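Local coordinates for EDD domain protein, DegV family (Ruminococcus gnavus, PDB 3JR7) that is of unknown function but, as a DegV-family protein, probably binds a lipid or fatty-acid-like ligand, at residues 76-81 and 285-290; 100-105 and 144-149; 229-234 and 268-273. All coordinates share one frame; numbering follows the deposited sequence.

Interaction 1 (76-81 and 285-290)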
# COMPACT_ATOMS: atom_id res chain seq x y z
N SER A 76 11.62 -21.65 -4.86
CA SER A 76 10.64 -21.07 -5.75
C SER A 76 10.04 -19.76 -5.17
O SER A 76 9.85 -19.55 -3.97
CB SER A 76 9.56 -22.07 -6.08
OG SER A 76 9.02 -22.53 -4.86
N CYS A 77 9.77 -18.87 -6.09
CA CYS A 77 9.21 -17.57 -5.84
C CYS A 77 7.81 -17.63 -5.17
O CYS A 77 6.98 -18.46 -5.52
CB CYS A 77 9.13 -16.94 -7.21
SG CYS A 77 8.67 -15.32 -7.11
N ALA A 78 7.56 -16.78 -4.17
CA ALA A 78 6.24 -16.74 -3.53
C ALA A 78 5.14 -16.33 -4.53
O ALA A 78 5.42 -15.66 -5.51
CB ALA A 78 6.24 -15.80 -2.33
N LYS A 79 3.92 -16.78 -4.30
CA LYS A 79 2.74 -16.41 -5.12
C LYS A 79 1.74 -15.84 -4.15
O LYS A 79 1.80 -16.13 -2.96
CB LYS A 79 2.10 -17.62 -5.82
CG LYS A 79 2.97 -18.31 -6.88
CD LYS A 79 3.54 -17.34 -7.95
CE LYS A 79 4.98 -17.73 -8.32
NZ LYS A 79 5.58 -16.96 -9.49
N THR A 80 0.83 -15.01 -4.65
CA THR A 80 -0.15 -14.36 -3.78
C THR A 80 -1.54 -14.41 -4.44
O THR A 80 -1.66 -14.67 -5.65
CB THR A 80 0.29 -12.91 -3.45
OG1 THR A 80 0.51 -12.14 -4.64
CG2 THR A 80 1.59 -12.93 -2.59
N SER A 81 -2.58 -14.18 -3.66
CA SER A 81 -3.93 -14.14 -4.24
C SER A 81 -4.73 -13.02 -3.61
O SER A 81 -4.63 -12.79 -2.42
CB SER A 81 -4.68 -15.48 -4.04
OG SER A 81 -4.62 -15.92 -2.70
N SER A 285 3.22 -6.77 1.42
CA SER A 285 4.30 -5.83 1.22
C SER A 285 5.67 -6.50 1.40
O SER A 285 6.60 -6.28 0.61
CB SER A 285 4.13 -4.62 2.14
OG SER A 285 2.99 -3.79 1.77
N THR A 286 5.79 -7.32 2.45
CA THR A 286 7.01 -8.10 2.67
C THR A 286 7.31 -9.03 1.51
O THR A 286 8.45 -9.06 1.02
CB THR A 286 6.89 -8.88 3.95
OG1 THR A 286 6.88 -7.94 5.05
CG2 THR A 286 8.00 -9.91 4.08
N VAL A 287 6.30 -9.75 1.02
CA VAL A 287 6.52 -10.68 -0.08
C VAL A 287 7.11 -9.99 -1.32
O VAL A 287 8.03 -10.51 -1.95
CB VAL A 287 5.22 -11.41 -0.44
CG1 VAL A 287 5.36 -12.16 -1.77
CG2 VAL A 287 4.80 -12.40 0.71
N TYR A 288 6.58 -8.83 -1.68
CA TYR A 288 7.03 -8.12 -2.89
C TYR A 288 8.20 -7.15 -2.64
O TYR A 288 9.01 -6.94 -3.54
CB TYR A 288 5.83 -7.44 -3.58
CG TYR A 288 4.93 -8.49 -4.22
CD1 TYR A 288 5.30 -9.09 -5.43
CD2 TYR A 288 3.82 -8.96 -3.60
CE1 TYR A 288 4.52 -10.03 -6.03
CE2 TYR A 288 3.00 -9.98 -4.19
CZ TYR A 288 3.38 -10.50 -5.40
OH TYR A 288 2.65 -11.50 -6.03
N ALA A 289 8.31 -6.59 -1.44
CA ALA A 289 9.42 -5.66 -1.17
C ALA A 289 10.72 -6.40 -0.85
O ALA A 289 11.84 -5.95 -1.18
CB ALA A 289 9.06 -4.71 -0.03
N ASN A 290 10.56 -7.50 -0.14
CA ASN A 290 11.64 -8.36 0.30
C ASN A 290 12.50 -7.70 1.37
O ASN A 290 12.38 -6.47 1.66
CB ASN A 290 12.50 -8.87 -0.88
CG ASN A 290 11.83 -9.99 -1.65
OD1 ASN A 290 11.64 -9.91 -2.88
ND2 ASN A 290 11.49 -11.06 -0.94
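Thr80, on the strand 79-81, faces the helix 283-289 and meets Tyr288 head on. Its CB lies 3.8 Å from Tyr288 OH, and from there the two branches part. OG1, set between the backbone N and the carbonyl carbon (chi1 56°), points at the phenol edge and lies in the plane of the ring, 2.6 Å from Tyr288 OH in a hydrogen bond that either hydroxyl could donate. The position of OG1 is less secure than the rest, so the shortness of that bond should not be pressed. The methyl CG2 meets the same ring, 3.6 Å from Tyr288 CE2, and is also 3.9 Å from Val287 CG1. That same Val287 CG1 also touches Ala78 CB at 3.8 Å, so a small apolar patch runs beside the hydroxyl pair. Tyr288 OH has a second partner in Asn189, whose ND2 also bonds Ala78 O. Thr80, Ser81, Ser285 and Tyr288 line the pocket that holds a polyether molecule, probably from the crystallisation liquor, with the Thr80 side chain about 3 Å from it at the nearest atoms. The mix of hydroxyls and methyls is consistent with a wall that can meet both polar and apolar parts of a ligand.

Interaction 2 (100-105 and 144-149)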
# COMPACT_ATOMS: atom_id res chain seq x y z
N TYR A 100 -16.21 2.49 2.87
CA TYR A 100 -15.13 2.96 2.00
C TYR A 100 -14.15 1.83 1.90
O TYR A 100 -13.74 1.30 2.91
CB TYR A 100 -14.43 4.18 2.62
CG TYR A 100 -15.33 5.35 2.90
CD1 TYR A 100 -15.74 6.19 1.86
CD2 TYR A 100 -15.75 5.64 4.19
CE1 TYR A 100 -16.59 7.25 2.10
CE2 TYR A 100 -16.59 6.74 4.46
CZ TYR A 100 -17.00 7.54 3.39
OH TYR A 100 -17.80 8.61 3.61
N VAL A 101 -13.76 1.44 0.70
CA VAL A 101 -12.85 0.30 0.50
C VAL A 101 -11.59 0.83 -0.18
O VAL A 101 -11.67 1.60 -1.16
CB VAL A 101 -13.52 -0.80 -0.35
CG1 VAL A 101 -12.70 -2.13 -0.31
CG2 VAL A 101 -14.97 -1.04 0.11
N VAL A 102 -10.42 0.45 0.33
CA VAL A 102 -9.15 0.89 -0.24
C VAL A 102 -8.34 -0.31 -0.64
O VAL A 102 -8.14 -1.20 0.19
CB VAL A 102 -8.34 1.69 0.77
CG1 VAL A 102 -6.98 2.17 0.09
CG2 VAL A 102 -9.17 2.89 1.27
N THR A 103 -7.95 -0.39 -1.91
CA THR A 103 -7.27 -1.55 -2.45
C THR A 103 -5.97 -1.20 -3.11
O THR A 103 -5.72 -0.05 -3.49
CB THR A 103 -8.12 -2.32 -3.52
OG1 THR A 103 -8.18 -1.59 -4.75
CG2 THR A 103 -9.54 -2.63 -3.00
N LEU A 104 -5.13 -2.22 -3.23
CA LEU A 104 -4.01 -2.24 -4.16
C LEU A 104 -4.40 -1.69 -5.54
O LEU A 104 -5.53 -1.87 -5.99
CB LEU A 104 -3.55 -3.69 -4.35
CG LEU A 104 -2.60 -4.31 -3.33
CD1 LEU A 104 -2.80 -5.85 -3.32
CD2 LEU A 104 -1.17 -3.91 -3.62
N SER A 105 -3.44 -1.08 -6.21
CA SER A 105 -3.57 -0.73 -7.61
C SER A 105 -4.22 -1.82 -8.44
O SER A 105 -3.80 -3.02 -8.45
CB SER A 105 -2.20 -0.45 -8.23
OG SER A 105 -2.36 -0.24 -9.64
N THR A 144 -2.58 2.98 3.19
CA THR A 144 -2.66 3.45 4.55
C THR A 144 -3.02 4.92 4.54
O THR A 144 -3.96 5.36 5.23
CB THR A 144 -1.30 3.29 5.26
OG1 THR A 144 -0.81 1.95 5.11
CG2 THR A 144 -1.42 3.66 6.70
N LEU A 145 -2.30 5.67 3.73
CA LEU A 145 -2.51 7.12 3.68
C LEU A 145 -3.90 7.49 3.15
O LEU A 145 -4.54 8.41 3.66
CB LEU A 145 -1.42 7.82 2.86
CG LEU A 145 -0.09 8.05 3.56
CD1 LEU A 145 0.96 8.53 2.55
CD2 LEU A 145 -0.23 9.00 4.73
N ILE A 146 -4.38 6.74 2.18
CA ILE A 146 -5.76 6.91 1.66
C ILE A 146 -6.82 6.64 2.76
O ILE A 146 -7.71 7.46 2.96
CB ILE A 146 -5.99 6.01 0.41
CG1 ILE A 146 -5.08 6.47 -0.76
CG2 ILE A 146 -7.46 6.05 -0.05
CD1 ILE A 146 -4.95 5.43 -1.86
N ALA A 147 -6.65 5.56 3.52
CA ALA A 147 -7.50 5.24 4.66
C ALA A 147 -7.53 6.39 5.67
O ALA A 147 -8.62 6.77 6.16
CB ALA A 147 -7.05 3.94 5.37
N LEU A 148 -6.35 6.94 5.99
CA LEU A 148 -6.23 8.12 6.88
C LEU A 148 -6.99 9.34 6.34
O LEU A 148 -7.65 10.09 7.08
CB LEU A 148 -4.76 8.48 7.17
CG LEU A 148 -4.00 7.52 8.09
CD1 LEU A 148 -2.54 7.77 8.19
CD2 LEU A 148 -4.65 7.54 9.55
N LYS A 149 -6.90 9.54 5.04
CA LYS A 149 -7.61 10.64 4.42
C LYS A 149 -9.14 10.47 4.50
O LYS A 149 -9.85 11.44 4.74
CB LYS A 149 -7.16 10.78 2.94
CG LYS A 149 -7.70 11.99 2.17
CD LYS A 149 -7.40 13.34 2.88
CE LYS A 149 -6.01 13.82 2.69
NZ LYS A 149 -5.74 15.24 3.22
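Three residues beyond Val102, which packs on Ile146 of the helix 141-155, the hydroxyl of Ser105 is gripped twice: OG bonds to Gly215 O and to Glu107 N, fixing the chain as it leaves the strand. Two residues earlier, Thr103 OG1 donates to Leu104 O at 2.9 Å, its oxygen tilted 32° from the carbonyl plane. These bonds tie down the turn, while the contact with the helix itself is purely apolar.

Val102 carries it from the strand side. Its two methyls straddle a single methyl of the helix: Val102 CG2 is 3.8 Å from Ile146 CG2, and Val102 CG1 sits 3.9 Å from the same carbon. Val102 CG1 also reaches the branch carbon, Ile146 CB, at 4.0 Å. Ile146 CG2 reaches the fork because it stands anti to the backbone N, with CG1 beside that N (chi1 -65°). The two side chains slant across each other. Val102 CG2 also looks at the backbone of the next helical residue, 4.3 Å from Ala147 N; the small side chain of Ala147 leaves the helix close to the sheet, the alpha carbons of Val102 and Ala147 being 6.8 Å apart.

Around this pair, Ile146 further meets Val167 and Ile171 of the helix 160-173, and Ala147 rests on Val24 and Val26 of the adjoining strand 22-27. Thr103 leaves the strand away from the helix, and its side chain touches Ala115 and Tyr112 of the helix 111-126. Strand 98-103, paired in parallel with strands 22-27 and 130-135, is therefore sandwiched between helices on its two faces, the layered alpha/beta/alpha arrangement of a Rossmann-like domain.

Interaction 3 (229-234 and 268-273)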
# COMPACT_ATOMS: atom_id res chain seq x y z
N ALA A 229 21.40 5.36 -3.72
CA ALA A 229 20.02 5.17 -4.20
C ALA A 229 19.01 5.86 -3.26
O ALA A 229 18.03 6.45 -3.71
CB ALA A 229 19.68 3.68 -4.37
N LEU A 230 19.26 5.83 -1.96
CA LEU A 230 18.30 6.47 -1.05
C LEU A 230 18.29 7.99 -1.23
O LEU A 230 17.23 8.63 -1.19
CB LEU A 230 18.52 6.04 0.39
CG LEU A 230 18.29 4.56 0.63
CD1 LEU A 230 18.65 4.33 2.09
CD2 LEU A 230 16.84 4.03 0.32
N VAL A 231 19.46 8.57 -1.48
CA VAL A 231 19.56 9.99 -1.79
C VAL A 231 18.82 10.30 -3.08
O VAL A 231 18.07 11.26 -3.13
CB VAL A 231 21.06 10.45 -1.92
CG1 VAL A 231 21.19 11.88 -2.46
CG2 VAL A 231 21.78 10.28 -0.54
N LYS A 232 19.04 9.52 -4.13
CA LYS A 232 18.35 9.77 -5.39
C LYS A 232 16.83 9.59 -5.22
O LYS A 232 16.05 10.33 -5.81
CB LYS A 232 18.85 8.85 -6.50
CG LYS A 232 20.25 9.12 -6.95
CD LYS A 232 20.48 8.83 -8.42
CE LYS A 232 21.98 8.74 -8.77
NZ LYS A 232 22.21 8.32 -10.20
N MSE A 233 16.41 8.61 -4.42
CA MSE A 233 14.96 8.46 -4.13
C MSE A 233 14.41 9.72 -3.46
O MSE A 233 13.40 10.27 -3.92
CB MSE A 233 14.65 7.24 -3.26
CG MSE A 233 13.13 7.12 -3.03
SE MSE A 233 12.61 5.45 -2.28
CE MSE A 233 13.90 4.42 -3.28
N ALA A 234 15.09 10.19 -2.41
CA ALA A 234 14.73 11.46 -1.73
C ALA A 234 14.61 12.62 -2.69
O ALA A 234 13.68 13.39 -2.57
CB ALA A 234 15.74 11.83 -0.59
N LYS A 268 13.32 15.06 5.09
CA LYS A 268 13.14 16.25 5.92
C LYS A 268 14.11 17.38 5.58
O LYS A 268 13.80 18.54 5.77
CB LYS A 268 13.31 15.88 7.36
CG LYS A 268 12.98 16.98 8.32
CD LYS A 268 12.83 16.42 9.74
CE LYS A 268 11.91 17.27 10.59
NZ LYS A 268 12.57 18.48 11.07
N GLU A 269 15.28 17.04 5.07
CA GLU A 269 16.20 18.03 4.58
C GLU A 269 15.69 18.74 3.31
O GLU A 269 16.14 19.86 2.99
CB GLU A 269 17.56 17.39 4.25
CG GLU A 269 18.34 16.78 5.37
CD GLU A 269 19.67 16.19 4.90
OE1 GLU A 269 19.72 15.39 3.91
OE2 GLU A 269 20.68 16.54 5.52
N ARG A 270 14.83 18.06 2.56
CA ARG A 270 14.37 18.51 1.26
C ARG A 270 13.01 19.23 1.25
O ARG A 270 12.79 20.02 0.40
CB ARG A 270 14.40 17.37 0.25
CG ARG A 270 15.77 16.79 0.04
CD ARG A 270 15.78 15.44 -0.54
NE ARG A 270 17.09 15.20 -1.08
CZ ARG A 270 18.19 15.11 -0.35
NH1 ARG A 270 19.32 14.94 -0.93
NH2 ARG A 270 18.13 15.21 0.96
N PHE A 271 12.13 18.92 2.18
CA PHE A 271 10.81 19.59 2.27
C PHE A 271 10.14 19.33 3.60
O PHE A 271 10.42 18.34 4.29
CB PHE A 271 9.86 19.16 1.13
CG PHE A 271 9.66 17.66 1.00
CD1 PHE A 271 8.63 17.01 1.70
CD2 PHE A 271 10.48 16.92 0.19
CE1 PHE A 271 8.41 15.63 1.57
CE2 PHE A 271 10.29 15.54 0.04
CZ PHE A 271 9.28 14.89 0.75
N ALA A 272 9.21 20.20 3.96
CA ALA A 272 8.52 20.12 5.23
C ALA A 272 7.15 19.47 5.01
O ALA A 272 6.39 19.89 4.14
CB ALA A 272 8.35 21.57 5.84
N VAL A 273 6.79 18.49 5.81
CA VAL A 273 5.49 17.84 5.70
C VAL A 273 4.70 18.10 6.94
O VAL A 273 5.26 18.56 7.90
CB VAL A 273 5.62 16.32 5.57
CG1 VAL A 273 6.14 15.96 4.21
CG2 VAL A 273 6.49 15.78 6.71
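Two helices lying side by side on one sheet, 226-240 and 257-270, meet in this contact mainly through the long side chain of Arg270, laid over Ala234, with its tip reaching Val231. The second helix belongs to a beta-alpha-beta crossover, since it links the parallel neighbours 248-253 and 275-280.

Arg270 starts with CG beside its own backbone N (chi1 -60°) and runs extended from CG to NE, which carries the chain across the gap between the helices. Its CD lands on Ala234, 3.6 Å from the methyl carbon CB and also 3.6 Å from the carbonyl oxygen O. NE follows at 3.7 Å from Ala234 CB, and that methyl sits over one face of the guanidinium. Farther out, Arg270 NH1 comes within 3.9 Å of Val231 CG1, the valine side chain crossing the arginine at about a right angle.

The charge is spoken for elsewhere. Arg270 NE forms a salt bridge with Asp235 OD1, one residue past Ala234, and NH2 bonds back to Leu266 O in its own helix. A weak third tie joins Arg270 NH2 to Glu269 OE1 at 3.4 Å, with the carboxylate oxygen at the edge of the guanidinium, in its plane. A leucine in place of Arg270 would probably leave the carboxylate of Asp235 without its cationic mate and uncover part of the Ala234 methyl.

Elsewhere along the same interface the helices meet through apolar groups: Ala234 touches Leu266 and Leu267, and Leu230 packs on Val263. Phe271 reaches back to Val237 and Ala238. On the sheet side, the selenomethionine Met233 sits on Ile208 of strand 205-211 and on Tyr177 and Val179 of strand 176-179.

In the fold
Interactions 1 and 2 both reach the sheet that contains strands 79-81 and 98-103, yet nothing touches between them, their nearest atoms being about 7 Å apart. Interaction 2 is the core one, all three touching residues buried and the joint wholly apolar. Interaction 1, partly buried, mixes hydroxyls with methyls at the pocket and brings a helix from late in the chain against the first sheet. Interaction 3 belongs to the other sheet's helical layer, farther from the chain centre, where a charged chain lies over small apolar groups. Along the sequence, interactions 2 and 3 come in series, both nested inside the long loop that interaction 1 closes.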